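Local coordinates for protein glycosyl hydrolase (Rhizobium leguminosarum bv. trifolii, PDB 5NDX) that probably hydrolyses O-glycosidic bonds as a family 39 glycoside hydrolase and a bacterial orthologue of human alpha-L-iduronidase, at residues K281-Y284 with A285-A289; I288-I291 with I292-D296; L442-D446 with E447-N451. The protein carries 2 engineered substitutions. All blocks are in the same frame, centred on the assembly; numbering follows the deposited sequence.

Interaction 1 of 3, residues K281-Y284 with A285-A289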
loop_
_atom_site.group_PDB
_atom_site.type_symbol
_atom_site.label_atom_id
_atom_site.label_comp_id
_atom_site.label_asym_id
_atom_site.label_seq_id
_atom_site.Cartn_x
_atom_site.Cartn_y
_atom_site.Cartn_z
ATOM N N LYS A 281 -0.067 -15.765 0.529
ATOM C CA LYS A 281 1.271 -16.367 0.668
ATOM C C LYS A 281 2.384 -15.541 0.048
ATOM O O LYS A 281 2.138 -14.534 -0.595
ATOM C CB LYS A 281 1.212 -17.803 0.093
ATOM C CG LYS A 281 0.484 -18.720 1.077
ATOM C CD LYS A 281 0.279 -20.152 0.617
ATOM C CE LYS A 281 -0.279 -20.944 1.814
ATOM N NZ LYS A 281 -0.903 -22.210 1.461
ATOM N N ALA A 282 3.612 -15.994 0.245
ATOM C CA ALA A 282 4.755 -15.221 -0.153
ATOM C C ALA A 282 4.800 -14.934 -1.651
ATOM O O ALA A 282 5.372 -13.918 -2.046
ATOM C CB ALA A 282 6.033 -15.906 0.309
ATOM N N TYR A 283 4.112 -15.732 -2.470
ATOM C CA TYR A 283 4.054 -15.452 -3.883
ATOM C C TYR A 283 3.596 -14.040 -4.153
ATOM O O TYR A 283 4.140 -13.376 -5.024
ATOM C CB TYR A 283 3.137 -16.441 -4.633
ATOM C CG TYR A 283 2.917 -16.066 -6.089
ATOM C CD1 TYR A 283 1.927 -15.172 -6.447
ATOM C CD2 TYR A 283 3.733 -16.562 -7.090
ATOM C CE1 TYR A 283 1.725 -14.797 -7.762
ATOM C CE2 TYR A 283 3.560 -16.171 -8.401
ATOM C CZ TYR A 283 2.544 -15.308 -8.728
ATOM O OH TYR A 283 2.337 -14.910 -10.017
ATOM N N TYR A 284 2.589 -13.585 -3.418
ATOM C CA TYR A 284 2.041 -12.273 -3.642
ATOM C C TYR A 284 3.040 -11.177 -3.210
ATOM O O TYR A 284 3.145 -10.197 -3.885
ATOM C CB TYR A 284 0.745 -12.096 -2.891
ATOM C CG TYR A 284 -0.084 -10.849 -3.209
ATOM C CD1 TYR A 284 -0.085 -10.230 -4.470
ATOM C CD2 TYR A 284 -0.955 -10.348 -2.250
ATOM C CE1 TYR A 284 -0.921 -9.138 -4.725
ATOM C CE2 TYR A 284 -1.747 -9.256 -2.497
ATOM C CZ TYR A 284 -1.739 -8.636 -3.735
ATOM O OH TYR A 284 -2.571 -7.539 -3.916
ATOM N N ALA A 285 3.777 -11.392 -2.124
ATOM C CA ALA A 285 4.801 -10.436 -1.751
ATOM C C ALA A 285 5.832 -10.327 -2.834
ATOM O O ALA A 285 6.275 -9.223 -3.178
ATOM C CB ALA A 285 5.447 -10.855 -0.433
ATOM N N GLY A 286 6.270 -11.494 -3.349
ATOM C CA GLY A 286 7.274 -11.539 -4.409
ATOM C C GLY A 286 6.833 -10.820 -5.660
ATOM O O GLY A 286 7.561 -9.980 -6.215
ATOM N N ILE A 287 5.617 -11.113 -6.066
ATOM C CA ILE A 287 5.081 -10.577 -7.305
ATOM C C ILE A 287 4.833 -9.075 -7.258
ATOM O O ILE A 287 5.052 -8.389 -8.249
ATOM C CB ILE A 287 3.820 -11.378 -7.764
ATOM C CG1 ILE A 287 3.755 -11.408 -9.291
ATOM C CG2 ILE A 287 2.547 -10.751 -7.305
ATOM C CD1 ILE A 287 4.791 -12.367 -9.880
ATOM N N ILE A 288 4.351 -8.537 -6.137
ATOM C CA ILE A 288 4.274 -7.057 -5.975
ATOM C C ILE A 288 5.657 -6.404 -6.145
ATOM O O ILE A 288 5.827 -5.398 -6.870
ATOM C CB ILE A 288 3.712 -6.706 -4.582
ATOM C CG1 ILE A 288 2.190 -7.042 -4.518
ATOM C CG2 ILE A 288 3.867 -5.220 -4.248
ATOM C CD1 ILE A 288 1.610 -7.114 -3.110
ATOM N N ALA A 289 6.674 -6.989 -5.487
ATOM C CA ALA A 289 7.992 -6.451 -5.588
ATOM C C ALA A 289 8.561 -6.594 -7.019
ATOM O O ALA A 289 9.249 -5.687 -7.530
ATOM C CB ALA A 289 8.911 -7.053 -4.540
#
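Tyr283 and Tyr284 pack on Ile287 and Ile288 one turn further along, a local contact between residues three and four apart in the first turns of helix 282-300, which links strand 261-263 to strand 307-310 of the eight-stranded parallel barrel. The more definite part is a CH-pi contact: Ile288 CD1 sits over the centre of the Tyr284 ring, 3.7 Å from its centroid and 13° from the ring normal. A chi1 of -170° sets CG of Tyr284 beside the carbonyl carbon, where the ring can meet Ile288. Ile287 CG2 meets the same ring at its edge, 3.9 Å from Tyr284 CD1. The Tyr283 side chain crosses that of Ile287 obliquely, with Tyr283 CZ 3.9 Å from Ile287 CD1, while its OH is hydrogen-bonded to Asp416 O. Beneath the side chains the backbone bonds are regular; Gly286 N, for example, reaches Ala282 O at 2.9 Å. His279 and Trp278 meet the Tyr284 and Tyr283 rings edge-to-face. Within the helix the side chains thus meet by apolar packing, while the Tyr283 hydroxyl finds its hydrogen bond outside it and each ring has a further aromatic neighbour.

Interaction 2 of 3, residues I288-I291 with I292-D296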
loop_
_atom_site.group_PDB
_atom_site.type_symbol
_atom_site.label_atom_id
_atom_site.label_comp_id
_atom_site.label_asym_id
_atom_site.label_seq_id
_atom_site.Cartn_x
_atom_site.Cartn_y
_atom_site.Cartn_z
ATOM N N ILE A 288 4.351 -8.537 -6.137
ATOM C CA ILE A 288 4.274 -7.057 -5.975
ATOM C C ILE A 288 5.657 -6.404 -6.145
ATOM O O ILE A 288 5.827 -5.398 -6.870
ATOM C CB ILE A 288 3.712 -6.706 -4.582
ATOM C CG1 ILE A 288 2.190 -7.042 -4.518
ATOM C CG2 ILE A 288 3.867 -5.220 -4.248
ATOM C CD1 ILE A 288 1.610 -7.114 -3.110
ATOM N N ALA A 289 6.674 -6.989 -5.487
ATOM C CA ALA A 289 7.992 -6.451 -5.588
ATOM C C ALA A 289 8.561 -6.594 -7.019
ATOM O O ALA A 289 9.249 -5.687 -7.530
ATOM C CB ALA A 289 8.911 -7.053 -4.540
ATOM N N ARG A 290 8.267 -7.721 -7.658
ATOM C CA ARG A 290 8.710 -7.962 -8.997
ATOM C C ARG A 290 8.129 -6.955 -9.994
ATOM O O ARG A 290 8.850 -6.446 -10.842
ATOM C CB ARG A 290 8.392 -9.399 -9.407
ATOM C CG ARG A 290 8.459 -9.682 -10.873
ATOM C CD ARG A 290 8.418 -11.173 -11.083
ATOM N NE ARG A 290 8.253 -11.532 -12.468
ATOM C CZ ARG A 290 9.184 -12.016 -13.286
ATOM N NH1 ARG A 290 10.419 -12.211 -12.933
ATOM N NH2 ARG A 290 8.846 -12.257 -14.530
ATOM N N ILE A 291 6.846 -6.688 -9.891
ATOM C CA ILE A 291 6.186 -5.652 -10.697
ATOM C C ILE A 291 6.833 -4.253 -10.488
ATOM O O ILE A 291 7.151 -3.513 -11.453
ATOM C CB ILE A 291 4.712 -5.614 -10.387
ATOM C CG1 ILE A 291 4.024 -6.833 -11.022
ATOM C CG2 ILE A 291 4.045 -4.346 -10.895
ATOM C CD1 ILE A 291 2.671 -7.118 -10.430
ATOM N N ILE A 292 7.074 -3.924 -9.231
ATOM C CA ILE A 292 7.772 -2.700 -8.905
ATOM C C ILE A 292 9.154 -2.647 -9.529
ATOM O O ILE A 292 9.518 -1.641 -10.182
ATOM C CB ILE A 292 7.812 -2.483 -7.380
ATOM C CG1 ILE A 292 6.391 -2.069 -6.921
ATOM C CG2 ILE A 292 8.905 -1.479 -7.002
ATOM C CD1 ILE A 292 6.104 -2.238 -5.435
ATOM N N GLU A 293 9.936 -3.718 -9.363
ATOM C CA GLU A 293 11.288 -3.681 -9.882
ATOM C C GLU A 293 11.320 -3.556 -11.420
ATOM O O GLU A 293 12.188 -2.866 -11.976
ATOM C CB GLU A 293 12.083 -4.884 -9.392
ATOM C CG GLU A 293 13.555 -4.843 -9.747
ATOM C CD GLU A 293 13.912 -5.400 -11.122
ATOM O OE1 GLU A 293 13.098 -6.097 -11.758
ATOM O OE2 GLU A 293 15.077 -5.162 -11.531
ATOM N N GLN A 294 10.393 -4.219 -12.096
ATOM C CA GLN A 294 10.265 -4.096 -13.535
ATOM C C GLN A 294 9.949 -2.649 -13.976
ATOM O O GLN A 294 10.492 -2.163 -14.975
ATOM C CB GLN A 294 9.175 -5.032 -14.081
ATOM C CG GLN A 294 9.533 -6.507 -14.057
ATOM C CD GLN A 294 8.310 -7.414 -14.228
ATOM O OE1 GLN A 294 7.174 -6.998 -14.124
ATOM N NE2 GLN A 294 8.556 -8.661 -14.410
ATOM N N HIS A 295 9.043 -1.985 -13.277
ATOM C CA HIS A 295 8.771 -0.589 -13.584
ATOM C C HIS A 295 10.022 0.287 -13.355
ATOM O O HIS A 295 10.327 1.164 -14.165
ATOM C CB HIS A 295 7.597 -0.062 -12.752
ATOM C CG HIS A 295 6.275 -0.454 -13.295
ATOM N ND1 HIS A 295 5.764 -1.725 -13.146
ATOM C CD2 HIS A 295 5.347 0.257 -13.992
ATOM C CE1 HIS A 295 4.587 -1.790 -13.752
ATOM N NE2 HIS A 295 4.309 -0.599 -14.265
ATOM N N ASP A 296 10.739 0.044 -12.267
ATOM C CA ASP A 296 11.937 0.806 -11.983
ATOM C C ASP A 296 13.024 0.586 -13.066
ATOM O O ASP A 296 13.594 1.555 -13.581
ATOM C CB ASP A 296 12.491 0.480 -10.594
ATOM C CG ASP A 296 13.624 1.416 -10.186
ATOM O OD1 ASP A 296 13.427 2.647 -10.005
ATOM O OD2 ASP A 296 14.715 0.899 -10.034
HETATM O O HOH W 1 11.651 -8.065 -11.363
#
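Ile291 O takes two hydrogen bonds from His295, both donors lying one helical turn ahead. The backbone N supplies the usual helical bond at 3.0 Å, and ring atom ND1 adds a second at 2.8 Å, with an N-H...O angle of 165°. The oxygen lies in the imidazole plane, yet ND1 stands well above the carbonyl plane, on the face opposite to the one the amide uses. A chi1 of -80°, setting CG of His295 beside its own backbone N, turns the ND1 edge of the ring back to this carbonyl oxygen; a leucine here would probably leave Ile291 O with its amide bond alone and take away the ring contact with Phe307.

Among the other polar groups, Gln294 NE2 lies over one face of the Arg290 guanidinium, 3.6 Å from Arg290 CZ. Both groups are donors and do not bond to each other; Thr235 OG1 serves both Arg290 NE and Gln294 NE2, and Arg290 also forms a salt bridge with Asp416. Glu293 turns instead to Arg297.

The apolar component is Ile288 against Ile292, side by side, with Ile288 CG2 3.9 Å from Ile292 CD1. Ile292 also rests on Leu372 of helix 364-372, and His295 on helix 235-252 and Phe307. Such packing on both barrel strand and neighbouring helix belongs to the outer helix layer of a TIM-barrel fold.

Interaction 3 of 3, residues L442-D446 with E447-N451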
loop_
_atom_site.group_PDB
_atom_site.type_symbol
_atom_site.label_atom_id
_atom_site.label_comp_id
_atom_site.label_asym_id
_atom_site.label_seq_id
_atom_site.Cartn_x
_atom_site.Cartn_y
_atom_site.Cartn_z
ATOM N N LEU A 442 17.966 -8.413 8.806
ATOM C CA LEU A 442 17.480 -9.195 7.690
ATOM C C LEU A 442 16.024 -9.555 7.926
ATOM O O LEU A 442 15.722 -10.285 8.850
ATOM C CB LEU A 442 18.305 -10.459 7.545
ATOM C CG LEU A 442 19.815 -10.255 7.501
ATOM C CD1 LEU A 442 20.513 -11.587 7.696
ATOM C CD2 LEU A 442 20.272 -9.569 6.226
ATOM N N LEU A 443 15.132 -9.013 7.121
ATOM C CA LEU A 443 13.710 -9.314 7.202
ATOM C C LEU A 443 13.320 -10.224 6.007
ATOM O O LEU A 443 13.822 -10.023 4.896
ATOM C CB LEU A 443 12.919 -8.032 7.119
ATOM C CG LEU A 443 13.181 -7.023 8.211
ATOM C CD1 LEU A 443 12.680 -5.665 7.794
ATOM C CD2 LEU A 443 12.425 -7.481 9.449
ATOM N N ARG A 444 12.414 -11.170 6.245
ATOM C CA ARG A 444 12.061 -12.186 5.263
ATOM C C ARG A 444 10.588 -12.490 5.281
ATOM O O ARG A 444 9.977 -12.682 6.356
ATOM C CB ARG A 444 12.835 -13.480 5.561
ATOM C CG ARG A 444 12.509 -14.736 4.743
ATOM C CD ARG A 444 12.724 -14.569 3.270
ATOM N NE ARG A 444 14.112 -14.378 2.907
ATOM C CZ ARG A 444 15.058 -15.335 2.933
ATOM N NH1 ARG A 444 14.807 -16.567 3.339
ATOM N NH2 ARG A 444 16.284 -15.040 2.547
ATOM N N ILE A 445 10.040 -12.520 4.077
ATOM C CA ILE A 445 8.743 -13.073 3.798
ATOM C C ILE A 445 8.949 -14.300 2.882
ATOM O O ILE A 445 9.365 -14.159 1.746
ATOM C CB ILE A 445 7.785 -12.079 3.090
ATOM C CG1 ILE A 445 7.688 -10.789 3.889
ATOM C CG2 ILE A 445 6.399 -12.722 2.958
ATOM C CD1 ILE A 445 7.021 -9.660 3.149
ATOM N N ASP A 446 8.639 -15.476 3.406
ATOM C CA ASP A 446 8.701 -16.708 2.634
ATOM C C ASP A 446 7.814 -17.696 3.378
ATOM O O ASP A 446 7.093 -17.339 4.326
ATOM C CB ASP A 446 10.136 -17.195 2.373
ATOM C CG ASP A 446 10.889 -17.628 3.637
ATOM O OD1 ASP A 446 10.215 -17.872 4.683
ATOM O OD2 ASP A 446 12.178 -17.768 3.603
ATOM N N GLU A 447 7.903 -18.927 2.975
ATOM C CA GLU A 447 7.119 -19.993 3.555
ATOM C C GLU A 447 7.376 -20.265 5.041
ATOM O O GLU A 447 6.479 -20.770 5.740
ATOM C CB GLU A 447 7.396 -21.200 2.632
ATOM C CG GLU A 447 7.127 -22.551 3.078
ATOM C CD GLU A 447 7.513 -23.571 1.978
ATOM O OE1 GLU A 447 8.716 -23.717 1.668
ATOM O OE2 GLU A 447 6.587 -24.180 1.424
ATOM N N GLU A 448 8.567 -19.944 5.536
ATOM C CA GLU A 448 8.893 -20.117 6.964
ATOM C C GLU A 448 8.807 -18.799 7.788
ATOM O O GLU A 448 8.866 -18.839 9.003
ATOM C CB GLU A 448 10.323 -20.654 7.139
ATOM C CG GLU A 448 10.662 -21.922 6.359
ATOM C CD GLU A 448 12.121 -22.434 6.605
ATOM O OE1 GLU A 448 13.116 -21.648 6.789
ATOM O OE2 GLU A 448 12.295 -23.664 6.594
ATOM N N PHE A 449 8.736 -17.636 7.149
ATOM C CA PHE A 449 8.819 -16.368 7.849
ATOM C C PHE A 449 7.741 -15.419 7.369
ATOM O O PHE A 449 7.579 -15.212 6.153
ATOM C CB PHE A 449 10.236 -15.758 7.623
ATOM C CG PHE A 449 11.362 -16.532 8.299
ATOM C CD1 PHE A 449 11.728 -16.252 9.597
ATOM C CD2 PHE A 449 12.038 -17.531 7.627
ATOM C CE1 PHE A 449 12.709 -16.996 10.239
ATOM C CE2 PHE A 449 13.060 -18.274 8.240
ATOM C CZ PHE A 449 13.379 -18.000 9.571
ATOM N N THR A 450 7.070 -14.757 8.312
ATOM C CA THR A 450 6.005 -13.810 8.003
ATOM C C THR A 450 4.912 -14.541 7.192
ATOM O O THR A 450 4.474 -14.082 6.118
ATOM C CB THR A 450 6.504 -12.551 7.248
ATOM O OG1 THR A 450 7.786 -12.151 7.718
ATOM C CG2 THR A 450 5.502 -11.417 7.387
ATOM N N ASN A 451 4.489 -15.665 7.748
ATOM C CA ASN A 451 3.771 -16.733 7.045
ATOM C C ASN A 451 2.505 -17.161 7.817
ATOM O O ASN A 451 2.314 -18.363 8.091
ATOM C CB ASN A 451 4.751 -17.934 6.913
ATOM C CG ASN A 451 5.172 -18.514 8.270
ATOM O OD1 ASN A 451 5.087 -17.863 9.308
ATOM N ND2 ASN A 451 5.554 -19.768 8.264
HETATM O O HOH W 2 5.001 -15.720 3.753
HETATM O O HOH W 3 13.499 -19.784 4.643
#
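Asp446 OD1 is gripped by two backbone amides of the residues that follow it: Glu448 N donates at 2.8 Å, from above the carboxylate plane, and Phe449 N adds a weak bond at 2.9 Å. The first of these closes an Asx turn. It depends on the crowded position of the Asp446 carboxylate, whose CG lies between the backbone N and the carbonyl carbon (chi1 66°), folding OD1 over the turn. The backbone itself bends tightly here, and Asp446 N binds Phe449 O at 3.0 Å, in the carbonyl plane.

The other carboxylate oxygen has a different task. Arg444 NH1 reaches Asp446 OD2 at 2.9 Å in a salt bridge, from the anti side and close to the guanidinium plane. This positive charge probably offsets some of the repulsion between Asp446 and Glu448, whose OE1 lies 5.1 Å from Asp446 OD2. Arg444 is bent at chi2 and chi3 to get there, and its NE and NH2 are bonded to Thr520 OG1 and Asp513 O.

Phe449 lies alongside the aspartate, the edge of its ring turned to OD1, with CD2 at 3.5 Å from Asp446 OD1; the aliphatic part of Arg444 packs against Phe449, CG to CB. Thr450 OG1 makes a short 2.6 Å hydrogen bond to Arg444 O and also has Ala493 N as a partner. A water further ties the turn together by donating to both Asp446 O and Thr450 O.

The turn leads from strand 436-445 into helix 452-457. Strands 493-503 and 518-526 flank the strand, with Phe449 and Arg444 resting on Leu495, whereas Ile445 and Thr450 face Thr367 of helix 364-372.

In the fold
Interactions 1 and 2 follow one another along helix 282-300, overlapping at Ile288 and Ala289, with centres 11 Å apart. Interaction 3 lies at the end of strand 436-445 of the mixed sheet beside the barrel and meets the start of that helix: Ala282 CB packs 3.6 Å from Asp446 CA, and Ala285 CB approaches Ile445 CG2. Helix 364-372 touches residues of all three. Interaction 2 stays clear of interaction 3, their nearest atoms about 8 Å apart. None of them reaches the bound methylumbelliferyl glycoside (8U8). The side chain of Tyr284 is about 9 Å from a bound 8U8. For the side chain of Ile291 the distance to a bound 8U8 is about 13 Å.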